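Local coordinates for nitroalkane oxidase (Podospora anserina, PDB 3MKH) that oxidises primary and secondary nitroalkanes to aldehydes or ketones with FAD, consuming oxygen and releasing nitrite and hydrogen peroxide, as a homotetramer of the acyl-CoA dehydrogenase family, at the interface of chains A and B and the interface of chains A and C. Numbering follows the deposited sequence. Chains: chain A/B/C, Nitroalkane oxidase.

Contact 1: the interface of chains A and B. Residues chain A 376-377, 379-380; chain B 169-170, 394, 397.
A:Ile376 packs its CG1 and CG2 branches over one face of the indole of B:Trp170 at a subunit interface of this acyl-CoA dehydrogenase family homotetramer, where FAD-binding residues of both chains meet. A:Ile376 belongs to the short 3-10 helix 375-379 of chain A; B:Trp170 follows strand 161-168 of chain B. The two side chains run past each other in opposite senses. CG1 of A:Ile376, anti to the backbone N (chi1 -166°), sits over the middle of the bicyclic ring and lies 3.7 Å from CD2 of B:Trp170, making CH-pi contact with both the six- and five-membered rings. The CG2 branch is shifted toward the pyrrole side, 3.7 Å from NE1 of B:Trp170. At the benzo end, CZ2 of B:Trp170 comes 3.5 Å from the backbone O of A:Ile376. CE of B:Met169 covers the opposite indole face near its rim, so the ring is held between a methyl of its own chain and the isoleucine of the partner. In the ring plane, the indole N-H points almost straight (176° at H) at water 1, 2.9 Å from NE1 of B:Trp170. The same water is 2.8 Å from OG of A:Ser377 and thus bridges the subunits, which should help fix the rotation of the indole. Farther along the patch, the CD1 end of A:Ile376 meets CG1 of B:Ile397 at 4.0 Å. A:Tyr379, at the end of the 3-10 helix, presents a ring face to B:Val394. The valine side chain approaches at about a right angle and sets CG2 over the ring centre, 3.5 Å from CD2 of A:Tyr379.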
loop_
_atom_site.group_PDB
_atom_site.type_symbol
_atom_site.label_atom_id
_atom_site.label_comp_id
_atom_site.label_asym_id
_atom_site.label_seq_id
_atom_site.Cartn_x
_atom_site.Cartn_y
_atom_site.Cartn_z
ATOM N N ILE A 376 -10.169 -3.939 -19.303
ATOM C CA ILE A 376 -10.793 -5.232 -19.506
ATOM C C ILE A 376 -10.007 -6.102 -20.482
ATOM O O ILE A 376 -9.980 -7.324 -20.349
ATOM C CB ILE A 376 -12.259 -5.078 -19.972
ATOM C CG1 ILE A 376 -12.988 -6.413 -19.853
ATOM C CG2 ILE A 376 -12.327 -4.493 -21.370
ATOM C CD1 ILE A 376 -13.105 -6.875 -18.414
ATOM N N SER A 377 -9.368 -5.470 -21.460
ATOM C CA SER A 377 -8.535 -6.185 -22.425
ATOM C C SER A 377 -7.489 -7.078 -21.746
ATOM O O SER A 377 -7.047 -8.072 -22.312
ATOM C CB SER A 377 -7.832 -5.176 -23.343
ATOM O OG SER A 377 -8.783 -4.408 -24.069
ATOM N N TYR A 379 -7.890 -9.103 -19.515
ATOM C CA TYR A 379 -8.465 -10.379 -19.094
ATOM C C TYR A 379 -8.511 -11.354 -20.273
ATOM O O TYR A 379 -8.969 -12.476 -20.137
ATOM C CB TYR A 379 -9.878 -10.182 -18.526
ATOM C CG TYR A 379 -10.299 -11.180 -17.456
ATOM C CD1 TYR A 379 -9.536 -11.345 -16.292
ATOM C CD2 TYR A 379 -11.486 -11.912 -17.577
ATOM C CE1 TYR A 379 -9.908 -12.223 -15.310
ATOM C CE2 TYR A 379 -11.882 -12.803 -16.580
ATOM C CZ TYR A 379 -11.082 -12.957 -15.444
ATOM O OH TYR A 379 -11.444 -13.839 -14.439
ATOM N N ASP A 380 -8.044 -10.905 -21.434
ATOM C CA ASP A 380 -8.053 -11.713 -22.650
ATOM C C ASP A 380 -6.728 -12.479 -22.717
ATOM O O ASP A 380 -5.655 -11.867 -22.732
ATOM C CB ASP A 380 -8.192 -10.774 -23.848
ATOM C CG ASP A 380 -8.220 -11.498 -25.194
ATOM O OD1 ASP A 380 -8.031 -12.739 -25.276
ATOM O OD2 ASP A 380 -8.419 -10.781 -26.194
ATOM N N MET B 169 -18.284 -6.582 -27.760
ATOM C CA MET B 169 -17.404 -7.561 -27.138
ATOM C C MET B 169 -17.565 -7.472 -25.629
ATOM O O MET B 169 -17.922 -6.410 -25.107
ATOM C CB MET B 169 -15.957 -7.312 -27.583
ATOM C CG MET B 169 -14.922 -8.309 -27.045
ATOM S SD MET B 169 -13.280 -7.844 -27.671
ATOM C CE MET B 169 -12.209 -8.953 -26.752
ATOM N N TRP B 170 -17.349 -8.593 -24.939
ATOM C CA TRP B 170 -17.430 -8.651 -23.489
ATOM C C TRP B 170 -18.866 -8.649 -22.964
ATOM O O TRP B 170 -19.066 -8.662 -21.748
ATOM C CB TRP B 170 -16.641 -7.501 -22.830
ATOM C CG TRP B 170 -15.143 -7.508 -23.144
ATOM C CD1 TRP B 170 -14.454 -6.607 -23.919
ATOM C CD2 TRP B 170 -14.177 -8.456 -22.683
ATOM N NE1 TRP B 170 -13.123 -6.952 -23.974
ATOM C CE2 TRP B 170 -12.929 -8.082 -23.222
ATOM C CE3 TRP B 170 -14.249 -9.592 -21.871
ATOM C CZ2 TRP B 170 -11.762 -8.801 -22.968
ATOM C CZ3 TRP B 170 -13.085 -10.309 -21.620
ATOM C CH2 TRP B 170 -11.860 -9.907 -22.168
ATOM N N VAL B 394 -10.532 -9.487 -12.295
ATOM C CA VAL B 394 -11.529 -8.922 -13.202
ATOM C C VAL B 394 -12.406 -7.864 -12.505
ATOM O O VAL B 394 -12.959 -6.989 -13.168
ATOM C CB VAL B 394 -12.399 -10.020 -13.889
ATOM C CG1 VAL B 394 -13.628 -10.347 -13.050
ATOM C CG2 VAL B 394 -12.824 -9.587 -15.311
ATOM N N ILE B 397 -11.741 -4.161 -13.137
ATOM C CA ILE B 397 -11.677 -3.753 -14.542
ATOM C C ILE B 397 -12.987 -3.971 -15.289
ATOM O O ILE B 397 -13.182 -3.415 -16.363
ATOM C CB ILE B 397 -10.533 -4.467 -15.338
ATOM C CG1 ILE B 397 -10.722 -5.992 -15.321
ATOM C CG2 ILE B 397 -9.136 -4.050 -14.820
ATOM C CD1 ILE B 397 -9.567 -6.779 -16.014
HETATM O O HOH W 1 -10.972 -5.515 -25.323
#

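Contact 2: the interface of chains A and C. Residues chain A 7, 15, 80, 83, 328, 332; chain C 425-426.
C:Tyr426, in the short C-terminal helix 423-426, inserts its ring between helices of chain A and stacks on A:Tyr15 of helix 9-33, joining two subunits of the acyl-CoA dehydrogenase family tetramer. The rings are nearly parallel, their planes 7° apart and their centroids 4.0 Å from each other. They are offset: CD1 of C:Tyr426 lies over the centre of the A:Tyr15 ring, while CE1 of A:Tyr15 lies over the centre of the other. A:Tyr15 reaches this position with CG anti to the backbone N (chi1 178°). CG2 of C:Thr425 caps the opposite face of C:Tyr426, which is therefore covered on one side by its own chain and on the other by chain A. The phenol OH of C:Tyr426 donates a hydrogen bond to OE1 of A:Glu83 at 2.7 Å. This oxygen lies at the edge of the phenol ring and in its plane, yet the OH meets it from above the carboxylate plane, 53° out. A:Arg328 NE reaches OE1 from the opposite face of the carboxylate, and its NH2 forms a salt bridge with OE2 of A:Glu83 at 2.8 Å. This side-on, two-nitrogen grip within chain A orients the acceptor and probably favours its anionic form. The phenol OH also contacts water 2, which is 3.0 Å from the backbone O of A:Ile80. C:Thr425 turns CG2 toward A:Trp332, 3.7 Å from CH2 of the indole, while its hydroxyl OG1 lies 2.7 Å from water 3, which links it to NH1 of A:Arg328. Alongside, CD1 of A:Leu7 packs 3.7 Å from the backbone O of C:Thr425.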
loop_
_atom_site.group_PDB
_atom_site.type_symbol
_atom_site.label_atom_id
_atom_site.label_comp_id
_atom_site.label_asym_id
_atom_site.label_seq_id
_atom_site.Cartn_x
_atom_site.Cartn_y
_atom_site.Cartn_z
ATOM N N LEU A 7 27.804 -0.163 -17.990
ATOM C CA LEU A 7 28.238 -1.521 -18.240
ATOM C C LEU A 7 29.580 -1.472 -18.952
ATOM O O LEU A 7 29.785 -0.639 -19.842
ATOM C CB LEU A 7 27.239 -2.258 -19.135
ATOM C CG LEU A 7 25.897 -2.716 -18.561
ATOM C CD1 LEU A 7 25.090 -1.542 -18.093
ATOM C CD2 LEU A 7 25.159 -3.472 -19.632
ATOM N N TYR A 15 24.729 -8.649 -22.072
ATOM C CA TYR A 15 23.391 -8.160 -22.412
ATOM C C TYR A 15 23.006 -8.547 -23.839
ATOM O O TYR A 15 21.920 -9.069 -24.075
ATOM C CB TYR A 15 23.306 -6.643 -22.239
ATOM C CG TYR A 15 21.961 -6.041 -22.618
ATOM C CD1 TYR A 15 20.788 -6.455 -21.992
ATOM C CD2 TYR A 15 21.863 -5.064 -23.600
ATOM C CE1 TYR A 15 19.560 -5.914 -22.333
ATOM C CE2 TYR A 15 20.628 -4.509 -23.954
ATOM C CZ TYR A 15 19.484 -4.936 -23.315
ATOM O OH TYR A 15 18.258 -4.391 -23.630
ATOM N N ILE A 80 21.992 -9.713 -15.355
ATOM C CA ILE A 80 21.687 -9.176 -16.676
ATOM C C ILE A 80 21.046 -10.251 -17.548
ATOM O O ILE A 80 20.001 -10.033 -18.161
ATOM C CB ILE A 80 22.947 -8.575 -17.348
ATOM C CG1 ILE A 80 23.338 -7.278 -16.625
ATOM C CG2 ILE A 80 22.699 -8.356 -18.840
ATOM C CD1 ILE A 80 24.756 -6.759 -16.933
ATOM N N GLU A 83 17.422 -11.168 -16.160
ATOM C CA GLU A 83 16.426 -10.132 -16.420
ATOM C C GLU A 83 15.927 -10.234 -17.863
ATOM O O GLU A 83 14.718 -10.235 -18.124
ATOM C CB GLU A 83 16.980 -8.706 -16.139
ATOM C CG GLU A 83 16.009 -7.590 -16.592
ATOM C CD GLU A 83 16.617 -6.174 -16.602
ATOM O OE1 GLU A 83 17.690 -5.970 -15.998
ATOM O OE2 GLU A 83 16.011 -5.265 -17.228
ATOM N N ARG A 328 15.870 -2.770 -10.210
ATOM C CA ARG A 328 17.127 -3.111 -10.897
ATOM C C ARG A 328 18.334 -2.557 -10.139
ATOM O O ARG A 328 19.328 -3.245 -9.964
ATOM C CB ARG A 328 17.171 -2.633 -12.362
ATOM C CG ARG A 328 18.364 -3.224 -13.112
ATOM C CD ARG A 328 18.526 -2.661 -14.524
ATOM N NE ARG A 328 17.408 -3.026 -15.382
ATOM C CZ ARG A 328 16.465 -2.180 -15.781
ATOM N NH1 ARG A 328 16.495 -0.903 -15.391
ATOM N NH2 ARG A 328 15.484 -2.613 -16.567
ATOM N N TRP A 332 21.253 -4.879 -8.620
ATOM C CA TRP A 332 22.667 -4.744 -9.014
ATOM C C TRP A 332 23.571 -4.419 -7.817
ATOM O O TRP A 332 24.705 -4.899 -7.725
ATOM C CB TRP A 332 22.823 -3.699 -10.118
ATOM C CG TRP A 332 22.327 -4.185 -11.466
ATOM C CD1 TRP A 332 21.591 -5.313 -11.719
ATOM C CD2 TRP A 332 22.548 -3.563 -12.737
ATOM N NE1 TRP A 332 21.337 -5.426 -13.071
ATOM C CE2 TRP A 332 21.915 -4.365 -13.716
ATOM C CE3 TRP A 332 23.225 -2.406 -13.145
ATOM C CZ2 TRP A 332 21.933 -4.044 -15.075
ATOM C CZ3 TRP A 332 23.237 -2.086 -14.496
ATOM C CH2 TRP A 332 22.599 -2.906 -15.443
ATOM N N THR C 425 19.694 2.771 -19.050
ATOM C CA THR C 425 20.431 1.651 -18.478
ATOM C C THR C 425 21.203 0.868 -19.542
ATOM O O THR C 425 22.409 0.615 -19.400
ATOM C CB THR C 425 19.496 0.662 -17.734
ATOM O OG1 THR C 425 18.887 1.320 -16.619
ATOM C CG2 THR C 425 20.292 -0.564 -17.236
ATOM N N TYR C 426 20.498 0.476 -20.598
ATOM C CA TYR C 426 21.058 -0.422 -21.604
ATOM C C TYR C 426 21.480 0.276 -22.909
ATOM O O TYR C 426 21.988 -0.370 -23.822
ATOM C CB TYR C 426 20.090 -1.586 -21.884
ATOM C CG TYR C 426 20.000 -2.555 -20.723
ATOM C CD1 TYR C 426 21.117 -3.250 -20.299
ATOM C CD2 TYR C 426 18.796 -2.774 -20.056
ATOM C CE1 TYR C 426 21.051 -4.144 -19.226
ATOM C CE2 TYR C 426 18.716 -3.662 -18.979
ATOM C CZ TYR C 426 19.848 -4.344 -18.574
ATOM O OH TYR C 426 19.794 -5.235 -17.514
HETATM O O HOH W 2 18.781 -7.446 -19.086
HETATM O O HOH W 3 19.044 0.531 -14.024
#

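Contacts 1 and 2 lie about 33 Å apart, measured between the centres of their C-alpha atoms, and share no residues. They join chain A to different partners, B and C, so together they tie three subunits of the tetramer; two-fold symmetry repeats each with the chains exchanged. Contact 1 brings FAD-binding residues of two subunits together, which suggests that pairing of A with B helps to shape the flavin sites. Contact 2 instead uses the C-terminal end of one chain to dock on the helices of another. A:Asp399, the presumed proton acceptor, is about 31 Å from the centre of contact 1 and 19 Å from that of contact 2.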